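RND efflux system, outer membrane lipoprotein, NodT family (Burkholderia mallei, PDB 6U94) probably serves as the outer membrane channel of an RND-type efflux system that expels compounds from the cell. Local coordinates at residues R83-R87 / E169-T173. Sequence-based numbering, arbitrary orientation.
Sequences RALYR and EVANT
E169, on the long helix 156-203, offers one buried carboxylate to two arginines from the end of helix 72-86, and the three form a salt-bridge network. R87 NH1 lies 3.0 Å from E169 OE2, on the syn side but tilted out of the carboxylate plane; the extended R87 chain reaches the acid and offers a flat face to N172. R83 NH1 makes a longer bond of 3.3 Å to E169 OE1. The R83 chain runs out from its helix and bends at chi3 (53°), turning NH1 back towards this oxygen, which lies in the guanidinium plane. Arginine suits the place, since NH2 can also bind the backbone carbonyls of A126 and V128.

Hydrogen bonds centre on Y86, whose phenol can donate and accept at once. Its OH donates to E169 OE2 at 2.6 Å, nearly along the C-O axis, and accepts a straight bond from N172 ND2 (2.8 Å, 169°). An amide fits because it too works both ways: N172 OD1 is hydrogen-bonded to T446 OG1. T173 OG1 hydrogen-bonds to E169 O, one turn back.

Contacts over flat faces complete the contact. The N172 amide stacks on the R87 guanidinium, their planes 21° apart. T173, its hydroxyl spent on its own helix, lays methyl CG2 over the Y86 ring in a CH-pi contact, 4.2 Å from the centroid.

With two arginines and a phenol around it, buried E169 is probably stabilised as the anion, joining the two helices by polar chemistry.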
ATOM      1  N   ARG A  83       4.671  -6.431 -10.763  1.00 72.77           N
ATOM      2  CA  ARG A  83       5.250  -5.369  -9.948  1.00 72.20           C
ATOM      3  C   ARG A  83       6.301  -4.585 -10.724  1.00 76.33           C
ATOM      4  O   ARG A  83       6.382  -3.356 -10.608  1.00 78.46           O
ATOM      5  CB  ARG A  83       5.854  -5.960  -8.673  1.00 70.41           C
ATOM      6  CG  ARG A  83       4.820  -6.422  -7.663  1.00 70.24           C
ATOM      7  CD  ARG A  83       5.441  -7.306  -6.597  1.00 73.02           C
ATOM      8  NE  ARG A  83       6.596  -6.679  -5.962  1.00 71.84           N
ATOM      9  CZ  ARG A  83       6.515  -5.807  -4.963  1.00 70.46           C
ATOM     10  NH1 ARG A  83       5.328  -5.450  -4.489  1.00 64.88           N
ATOM     11  NH2 ARG A  83       7.620  -5.288  -4.443  1.00 73.23           N
ATOM     12  N   ALA A  84       7.110  -5.279 -11.528  1.00 75.59           N
ATOM     13  CA  ALA A  84       8.107  -4.592 -12.340  1.00 74.57           C
ATOM     14  C   ALA A  84       7.459  -3.719 -13.405  1.00 78.82           C
ATOM     15  O   ALA A  84       8.049  -2.718 -13.828  1.00 81.41           O
ATOM     16  CB  ALA A  84       9.051  -5.606 -12.991  1.00 73.31           C
ATOM     17  N   LEU A  85       6.248  -4.070 -13.842  1.00 76.56           N
ATOM     18  CA  LEU A  85       5.598  -3.293 -14.890  1.00 77.84           C
ATOM     19  C   LEU A  85       5.099  -1.951 -14.370  1.00 76.22           C
ATOM     20  O   LEU A  85       5.244  -0.928 -15.048  1.00 79.69           O
ATOM     21  CB  LEU A  85       4.446  -4.088 -15.502  1.00 78.20           C
ATOM     22  CG  LEU A  85       4.836  -5.116 -16.568  1.00 87.70           C
ATOM     23  CD1 LEU A  85       3.602  -5.772 -17.168  1.00 91.76           C
ATOM     24  CD2 LEU A  85       5.681  -4.463 -17.651  1.00 89.72           C
ATOM     25  N   TYR A  86       4.516  -1.925 -13.169  1.00 73.43           N
ATOM     26  CA  TYR A  86       3.803  -0.741 -12.712  1.00 74.61           C
ATOM     27  C   TYR A  86       4.231  -0.208 -11.351  1.00 73.02           C
ATOM     28  O   TYR A  86       3.783   0.882 -10.987  1.00 74.35           O
ATOM     29  CB  TYR A  86       2.291  -1.019 -12.663  1.00 72.80           C
ATOM     30  CG  TYR A  86       1.819  -1.525 -11.320  1.00 72.30           C
ATOM     31  CD1 TYR A  86       2.050  -2.838 -10.929  1.00 73.09           C
ATOM     32  CD2 TYR A  86       1.147  -0.686 -10.437  1.00 69.38           C
ATOM     33  CE1 TYR A  86       1.625  -3.302  -9.696  1.00 70.80           C
ATOM     34  CE2 TYR A  86       0.719  -1.139  -9.204  1.00 68.78           C
ATOM     35  CZ  TYR A  86       0.960  -2.450  -8.838  1.00 71.02           C
ATOM     36  OH  TYR A  86       0.535  -2.913  -7.612  1.00 68.28           O
ATOM     37  N   ARG A  87       5.062  -0.917 -10.590  1.00 75.45           N
ATOM     38  CA  ARG A  87       5.257  -0.521  -9.201  1.00 75.76           C
ATOM     39  C   ARG A  87       6.714  -0.268  -8.830  1.00 78.44           C
ATOM     40  O   ARG A  87       7.017   0.746  -8.194  1.00 78.87           O
ATOM     41  CB  ARG A  87       4.665  -1.581  -8.270  1.00 77.34           C
ATOM     42  CG  ARG A  87       4.511  -1.106  -6.835  1.00 75.09           C
ATOM     43  CD  ARG A  87       3.618  -2.040  -6.043  1.00 76.04           C
ATOM     44  NE  ARG A  87       3.347  -1.533  -4.702  1.00 77.29           N
ATOM     45  CZ  ARG A  87       2.678  -2.205  -3.770  1.00 78.54           C
ATOM     46  NH1 ARG A  87       2.209  -3.421  -4.029  1.00 74.64           N
ATOM     47  NH2 ARG A  87       2.477  -1.662  -2.576  1.00 76.08           N
ATOM     48  N   GLU A 169      -1.723  -7.754  -4.383  1.00 67.67           N
ATOM     49  CA  GLU A 169      -1.159  -7.126  -5.571  1.00 67.01           C
ATOM     50  C   GLU A 169      -2.230  -6.838  -6.614  1.00 68.36           C
ATOM     51  O   GLU A 169      -2.131  -5.845  -7.343  1.00 68.39           O
ATOM     52  CB  GLU A 169      -0.059  -8.005  -6.163  1.00 68.82           C
ATOM     53  CG  GLU A 169       0.945  -7.235  -7.007  1.00 72.47           C
ATOM     54  CD  GLU A 169       1.723  -6.210  -6.198  1.00 71.32           C
ATOM     55  OE1 GLU A 169       2.358  -6.594  -5.193  1.00 71.21           O
ATOM     56  OE2 GLU A 169       1.696  -5.017  -6.562  1.00 74.39           O
ATOM     57  N   VAL A 170      -3.257  -7.687  -6.703  1.00 69.59           N
ATOM     58  CA  VAL A 170      -4.379  -7.396  -7.592  1.00 68.90           C
ATOM     59  C   VAL A 170      -5.116  -6.149  -7.122  1.00 66.38           C
ATOM     60  O   VAL A 170      -5.514  -5.302  -7.932  1.00 67.25           O
ATOM     61  CB  VAL A 170      -5.323  -8.610  -7.679  1.00 66.97           C
ATOM     62  CG1 VAL A 170      -6.596  -8.243  -8.426  1.00 65.19           C
ATOM     63  CG2 VAL A 170      -4.624  -9.783  -8.357  1.00 73.20           C
ATOM     64  N   ALA A 171      -5.301  -6.011  -5.807  1.00 62.41           N
ATOM     65  CA  ALA A 171      -6.030  -4.864  -5.273  1.00 65.13           C
ATOM     66  C   ALA A 171      -5.245  -3.574  -5.474  1.00 67.99           C
ATOM     67  O   ALA A 171      -5.802  -2.560  -5.911  1.00 69.48           O
ATOM     68  CB  ALA A 171      -6.341  -5.079  -3.792  1.00 62.51           C
ATOM     69  N   ASN A 172      -3.948  -3.592  -5.162  1.00 65.31           N
ATOM     70  CA  ASN A 172      -3.147  -2.383  -5.312  1.00 64.01           C
ATOM     71  C   ASN A 172      -3.009  -1.975  -6.772  1.00 66.51           C
ATOM     72  O   ASN A 172      -2.857  -0.785  -7.068  1.00 69.21           O
ATOM     73  CB  ASN A 172      -1.767  -2.576  -4.688  1.00 66.45           C
ATOM     74  CG  ASN A 172      -0.963  -1.288  -4.641  1.00 65.83           C
ATOM     75  OD1 ASN A 172      -1.208  -0.425  -3.798  1.00 68.81           O
ATOM     76  ND2 ASN A 172       0.002  -1.153  -5.543  1.00 61.84           N
ATOM     77  N   THR A 173      -3.059  -2.939  -7.693  1.00 60.88           N
ATOM     78  CA  THR A 173      -2.937  -2.615  -9.111  1.00 66.99           C
ATOM     79  C   THR A 173      -4.226  -2.014  -9.663  1.00 67.54           C
ATOM     80  O   THR A 173      -4.180  -1.066 -10.454  1.00 68.92           O
ATOM     81  CB  THR A 173      -2.544  -3.862  -9.903  1.00 67.51           C
ATOM     82  OG1 THR A 173      -1.314  -4.377  -9.386  1.00 69.18           O
ATOM     83  CG2 THR A 173      -2.356  -3.531 -11.371  1.00 68.67           C
TER